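Local coordinates for protein DNA polymerase III, beta subunit (Eubacterium rectale, PDB 3T0P) that probably forms, as a head-to-tail homodimer, a ring around DNA that tethers DNA polymerases and other proteins to it and makes synthesis processive, at residues R262-C267 with G290-R295; D266-A271 with K323-A328. All coordinates share one frame; numbering follows the deposited sequence.

Contact 1 (R262-C267 with G290-R295); sequences RELLDC and GNMELR
Cys-267 and Leu-294 meet where the helix comes nearest the strand, their CA atoms 7.9 Å apart. The thiol sulfur lies against the forked end of the leucine: Cys-267 SG is 3.7 Å from Leu-294 CD1, and CD2 of the same leucine is just as near. With SG anti to the backbone N (chi1 166°), the short side chain reaches over to the strand, and a small, weakly polar sulfur fits between the helix backbone and the leucine, whose CB and CG lie nearly as close as the methyls. One turn earlier, Leu-264 uses a single methyl. Its CD1 touches the selenium of selenomethionine Met-292 (CD1 to SE 3.8 Å) and, a little more loosely, CD2 of Leu-294 at 4.1 Å; it crosses both partners at about a right angle. Met-292 runs out extended and then bends at chi3 (-71°); its long unbranched chain carries the large, polarisable selenium from the strand to the Leu-264 methyl. All four residues are buried, and the contact is wholly apolar. Helix 261-272 here packs on one face of a four-stranded antiparallel sheet in the C-terminal domain, with the short helix and strand segments 10.9 Å apart and inclined at 17°, the helix-on-sheet layering of domains in the beta subunit family. An alanine in place of Leu-294 would remove CG and both methyls, and would probably open a gap beside Cys-267 SG and leave Leu-264 CD1 resting on Met-292 alone on this strand. Farther out, Ile-259 and Leu-339 of a second sheet back Leu-264, while Met-292 also reaches Val-257. Alternation along the strand sends Glu-293 to the other side, where its carboxylate makes a weak hydrogen bond to Asn-304.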
# COMPACT_ATOMS: atom_id res chain seq x y z
N ARG B 262 4.81 -24.03 9.41
CA ARG B 262 4.13 -22.82 9.92
C ARG B 262 4.64 -22.43 11.31
O ARG B 262 4.87 -21.24 11.54
CB ARG B 262 2.59 -23.01 9.93
CG ARG B 262 1.70 -21.84 10.46
CD ARG B 262 1.88 -20.51 9.75
NE ARG B 262 1.87 -20.63 8.28
CZ ARG B 262 2.12 -19.63 7.44
NH1 ARG B 262 2.37 -18.41 7.90
NH2 ARG B 262 2.11 -19.85 6.13
N GLU B 263 4.83 -23.40 12.23
CA GLU B 263 5.34 -23.08 13.58
C GLU B 263 6.75 -22.49 13.51
O GLU B 263 7.03 -21.54 14.25
CB GLU B 263 5.35 -24.29 14.51
CG GLU B 263 3.98 -24.75 15.00
CD GLU B 263 4.00 -26.04 15.80
OE1 GLU B 263 5.03 -26.34 16.45
OE2 GLU B 263 2.97 -26.77 15.78
N LEU B 264 7.63 -23.04 12.65
CA LEU B 264 8.99 -22.54 12.51
C LEU B 264 8.96 -21.11 11.93
O LEU B 264 9.56 -20.19 12.50
CB LEU B 264 9.87 -23.49 11.65
CG LEU B 264 11.35 -23.07 11.53
CD1 LEU B 264 12.02 -22.91 12.91
CD2 LEU B 264 12.14 -24.05 10.66
N LEU B 265 8.22 -20.93 10.84
CA LEU B 265 8.05 -19.62 10.20
C LEU B 265 7.50 -18.58 11.20
O LEU B 265 8.09 -17.49 11.34
CB LEU B 265 7.11 -19.72 8.96
CG LEU B 265 6.75 -18.40 8.25
CD1 LEU B 265 8.04 -17.58 7.89
CD2 LEU B 265 5.92 -18.67 7.01
N ASP B 266 6.42 -18.92 11.93
CA ASP B 266 5.84 -17.94 12.90
C ASP B 266 6.82 -17.56 14.02
O ASP B 266 6.87 -16.40 14.43
CB ASP B 266 4.55 -18.46 13.51
CG ASP B 266 3.38 -18.44 12.53
OD1 ASP B 266 3.56 -17.90 11.39
OD2 ASP B 266 2.30 -19.00 12.87
N CYS B 267 7.63 -18.52 14.47
CA CYS B 267 8.57 -18.26 15.53
C CYS B 267 9.72 -17.35 15.06
O CYS B 267 10.11 -16.45 15.79
CB CYS B 267 9.12 -19.57 16.08
SG CYS B 267 10.57 -19.33 17.11
N GLY B 290 13.39 -34.28 20.52
CA GLY B 290 12.02 -33.79 20.59
C GLY B 290 11.79 -32.30 20.71
O GLY B 290 10.63 -31.88 20.78
N ASN B 291 12.87 -31.48 20.75
CA ASN B 291 12.72 -30.05 20.95
C ASN B 291 13.74 -29.20 20.21
O ASN B 291 14.92 -29.49 20.18
CB ASN B 291 12.82 -29.70 22.45
CG ASN B 291 12.35 -28.30 22.77
OD1 ASN B 291 11.15 -28.01 22.78
ND2 ASN B 291 13.29 -27.39 22.96
N MSE B 292 13.25 -28.08 19.70
CA MSE B 292 14.05 -27.00 19.14
C MSE B 292 13.78 -25.76 19.98
O MSE B 292 12.62 -25.31 20.09
CB MSE B 292 13.77 -26.74 17.66
CG MSE B 292 14.60 -25.59 17.15
SE MSE B 292 14.15 -24.95 15.36
CE MSE B 292 14.82 -26.50 14.29
N GLU B 293 14.83 -25.20 20.56
CA GLU B 293 14.77 -23.95 21.29
C GLU B 293 15.39 -22.85 20.43
O GLU B 293 16.54 -22.99 19.97
CB GLU B 293 15.50 -24.07 22.63
CG GLU B 293 15.39 -22.77 23.41
CD GLU B 293 16.17 -22.75 24.70
OE1 GLU B 293 17.41 -22.88 24.67
OE2 GLU B 293 15.52 -22.59 25.76
N LEU B 294 14.65 -21.76 20.23
CA LEU B 294 15.06 -20.59 19.46
C LEU B 294 15.18 -19.39 20.37
O LEU B 294 14.29 -19.12 21.17
CB LEU B 294 14.07 -20.29 18.32
CG LEU B 294 13.93 -21.39 17.29
CD1 LEU B 294 12.72 -22.26 17.62
CD2 LEU B 294 13.79 -20.82 15.91
N ARG B 295 16.30 -18.67 20.25
CA ARG B 295 16.56 -17.46 21.03
C ARG B 295 17.09 -16.34 20.17
O ARG B 295 17.83 -16.57 19.19
CB ARG B 295 17.59 -17.71 22.14
CG ARG B 295 17.19 -18.73 23.17
CD ARG B 295 18.31 -19.02 24.17
NE ARG B 295 19.52 -19.53 23.51
CZ ARG B 295 20.56 -20.02 24.16
NH1 ARG B 295 20.55 -20.12 25.49
NH2 ARG B 295 21.63 -20.45 23.49

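Contact 2 (D266-A271 with K323-A328); sequences DCIDRA and KFFIDA
Ile-268 lodges between Phe-325 and Ile-326, giving one branch to each. Its longer arm ends in CD1, which sits 3.6 Å from Phe-325 CB and reaches the start of the ring, CG, at 3.9 Å, approaching the ring plane obliquely; the phenylalanine ring itself leads away from the helix it meets. The shorter branch, CG2, touches Ile-326 CG1 at 3.7 Å, and the two isoleucine side chains lie alongside each other, pointing opposite ways. CG1 of Ile-268 stands anti to the carbonyl carbon (chi1 -57°), leaving CG2 anti to the backbone N, and this parts the two branches between their two partners. A beta-branched residue suits the place because it offers two separate apolar arms close to the backbone. Helices 261-272 and 322-329 are the two helices of the C-terminal domain, and their short segments cross at -138° with 9.5 Å between axes, the helix pair that each domain of this ring family turns toward the central channel for DNA. Ile-326 also brings CD1 to Asp-269 CA, 3.9 Å away, so the aspartate contributes backbone, while its carboxylate makes a long, weak ion pair with Lys-81 of the second subunit. Beyond the two helices, Phe-325 stacks edge-to-face with Phe-320, and Met-285 of strand 283-288 touches both Phe-325 and Ile-268.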
# COMPACT_ATOMS: atom_id res chain seq x y z
N ASP B 266 6.42 -18.92 11.93
CA ASP B 266 5.84 -17.94 12.90
C ASP B 266 6.82 -17.56 14.02
O ASP B 266 6.87 -16.40 14.43
CB ASP B 266 4.55 -18.46 13.51
CG ASP B 266 3.38 -18.44 12.53
OD1 ASP B 266 3.56 -17.90 11.39
OD2 ASP B 266 2.30 -19.00 12.87
N CYS B 267 7.63 -18.52 14.47
CA CYS B 267 8.57 -18.26 15.53
C CYS B 267 9.72 -17.35 15.06
O CYS B 267 10.11 -16.45 15.79
CB CYS B 267 9.12 -19.57 16.08
SG CYS B 267 10.57 -19.33 17.11
N ILE B 268 10.31 -17.63 13.88
CA ILE B 268 11.42 -16.85 13.35
C ILE B 268 10.92 -15.43 13.03
O ILE B 268 11.62 -14.44 13.29
CB ILE B 268 12.08 -17.54 12.14
CG1 ILE B 268 12.58 -18.95 12.55
CG2 ILE B 268 13.25 -16.69 11.63
CD1 ILE B 268 13.34 -19.78 11.49
N ASP B 269 9.69 -15.33 12.54
CA ASP B 269 9.08 -14.03 12.25
C ASP B 269 8.91 -13.23 13.57
O ASP B 269 9.25 -12.05 13.60
CB ASP B 269 7.76 -14.25 11.51
CG ASP B 269 7.03 -12.99 11.11
OD1 ASP B 269 7.65 -12.11 10.45
OD2 ASP B 269 5.81 -12.90 11.40
N ARG B 270 8.46 -13.87 14.66
CA ARG B 270 8.32 -13.24 16.00
C ARG B 270 9.66 -12.66 16.46
O ARG B 270 9.72 -11.54 16.92
CB ARG B 270 7.86 -14.26 17.06
CG ARG B 270 6.39 -14.39 17.16
CD ARG B 270 5.97 -15.21 18.38
NE ARG B 270 6.05 -16.64 18.14
CZ ARG B 270 5.15 -17.36 17.47
NH1 ARG B 270 4.10 -16.77 16.93
NH2 ARG B 270 5.31 -18.67 17.32
N ALA B 271 10.72 -13.44 16.35
CA ALA B 271 12.07 -13.06 16.73
C ALA B 271 12.54 -11.79 15.99
O ALA B 271 13.24 -10.98 16.60
CB ALA B 271 13.02 -14.21 16.43
N LYS B 323 16.23 -13.69 8.34
CA LYS B 323 15.71 -13.32 7.02
C LYS B 323 15.76 -14.49 5.99
O LYS B 323 14.78 -14.73 5.28
CB LYS B 323 16.49 -12.12 6.47
CG LYS B 323 16.03 -11.62 5.10
CD LYS B 323 17.08 -10.72 4.44
CE LYS B 323 16.54 -10.05 3.20
NZ LYS B 323 16.21 -11.02 2.12
N PHE B 324 16.88 -15.21 5.96
CA PHE B 324 17.12 -16.33 5.04
C PHE B 324 16.11 -17.49 5.26
O PHE B 324 15.63 -18.09 4.31
CB PHE B 324 18.56 -16.83 5.18
CG PHE B 324 19.63 -15.79 4.87
CD1 PHE B 324 19.34 -14.65 4.13
CD2 PHE B 324 20.94 -15.97 5.32
CE1 PHE B 324 20.33 -13.70 3.84
CE2 PHE B 324 21.93 -15.01 5.03
CZ PHE B 324 21.62 -13.90 4.28
N PHE B 325 15.76 -17.76 6.51
CA PHE B 325 14.80 -18.80 6.83
C PHE B 325 13.39 -18.34 6.49
O PHE B 325 12.62 -19.13 5.94
CB PHE B 325 14.92 -19.18 8.31
CG PHE B 325 15.67 -20.47 8.50
CD1 PHE B 325 15.00 -21.69 8.42
CD2 PHE B 325 17.04 -20.47 8.69
CE1 PHE B 325 15.71 -22.89 8.55
CE2 PHE B 325 17.74 -21.68 8.80
CZ PHE B 325 17.07 -22.87 8.76
N ILE B 326 13.04 -17.10 6.84
CA ILE B 326 11.73 -16.51 6.58
C ILE B 326 11.49 -16.51 5.05
O ILE B 326 10.47 -17.04 4.60
CB ILE B 326 11.62 -15.10 7.19
CG1 ILE B 326 11.48 -15.17 8.71
CG2 ILE B 326 10.43 -14.34 6.59
CD1 ILE B 326 11.84 -13.89 9.46
N ASP B 327 12.46 -16.03 4.27
CA ASP B 327 12.32 -16.01 2.79
C ASP B 327 12.01 -17.38 2.23
O ASP B 327 11.08 -17.50 1.45
CB ASP B 327 13.59 -15.50 2.10
CG ASP B 327 13.93 -14.04 2.27
OD1 ASP B 327 13.08 -13.30 2.84
OD2 ASP B 327 15.05 -13.64 1.85
N ALA B 328 12.75 -18.44 2.68
CA ALA B 328 12.53 -19.79 2.17
C ALA B 328 11.24 -20.40 2.70
O ALA B 328 10.51 -21.01 1.93
CB ALA B 328 13.72 -20.69 2.50

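In the fold
Contacts 1 and 2, with centres about 10 Å apart, use neighbouring sides of helix 261-272; their segments overlap at Asp-266 and Cys-267, of which Cys-267 takes part in contact 1. Contact 1 fixes the helix to strand 291-297, contact 2 to helix 322-329. They join directly: Leu-294 CD2 is 4.0 Å from Ile-268 CG1, and Leu-265 CD1 is 4.1 Å from Ile-326 CA, which makes them parts of one apolar interior of the C-terminal domain. The later part of the helix also serves the dimer: Arg-270 pairs with Glu-305 of its own chain and gives a hydrogen bond to the carbonyl oxygen of Lys-81 of the second subunit, in keeping with closure of the head-to-tail ring.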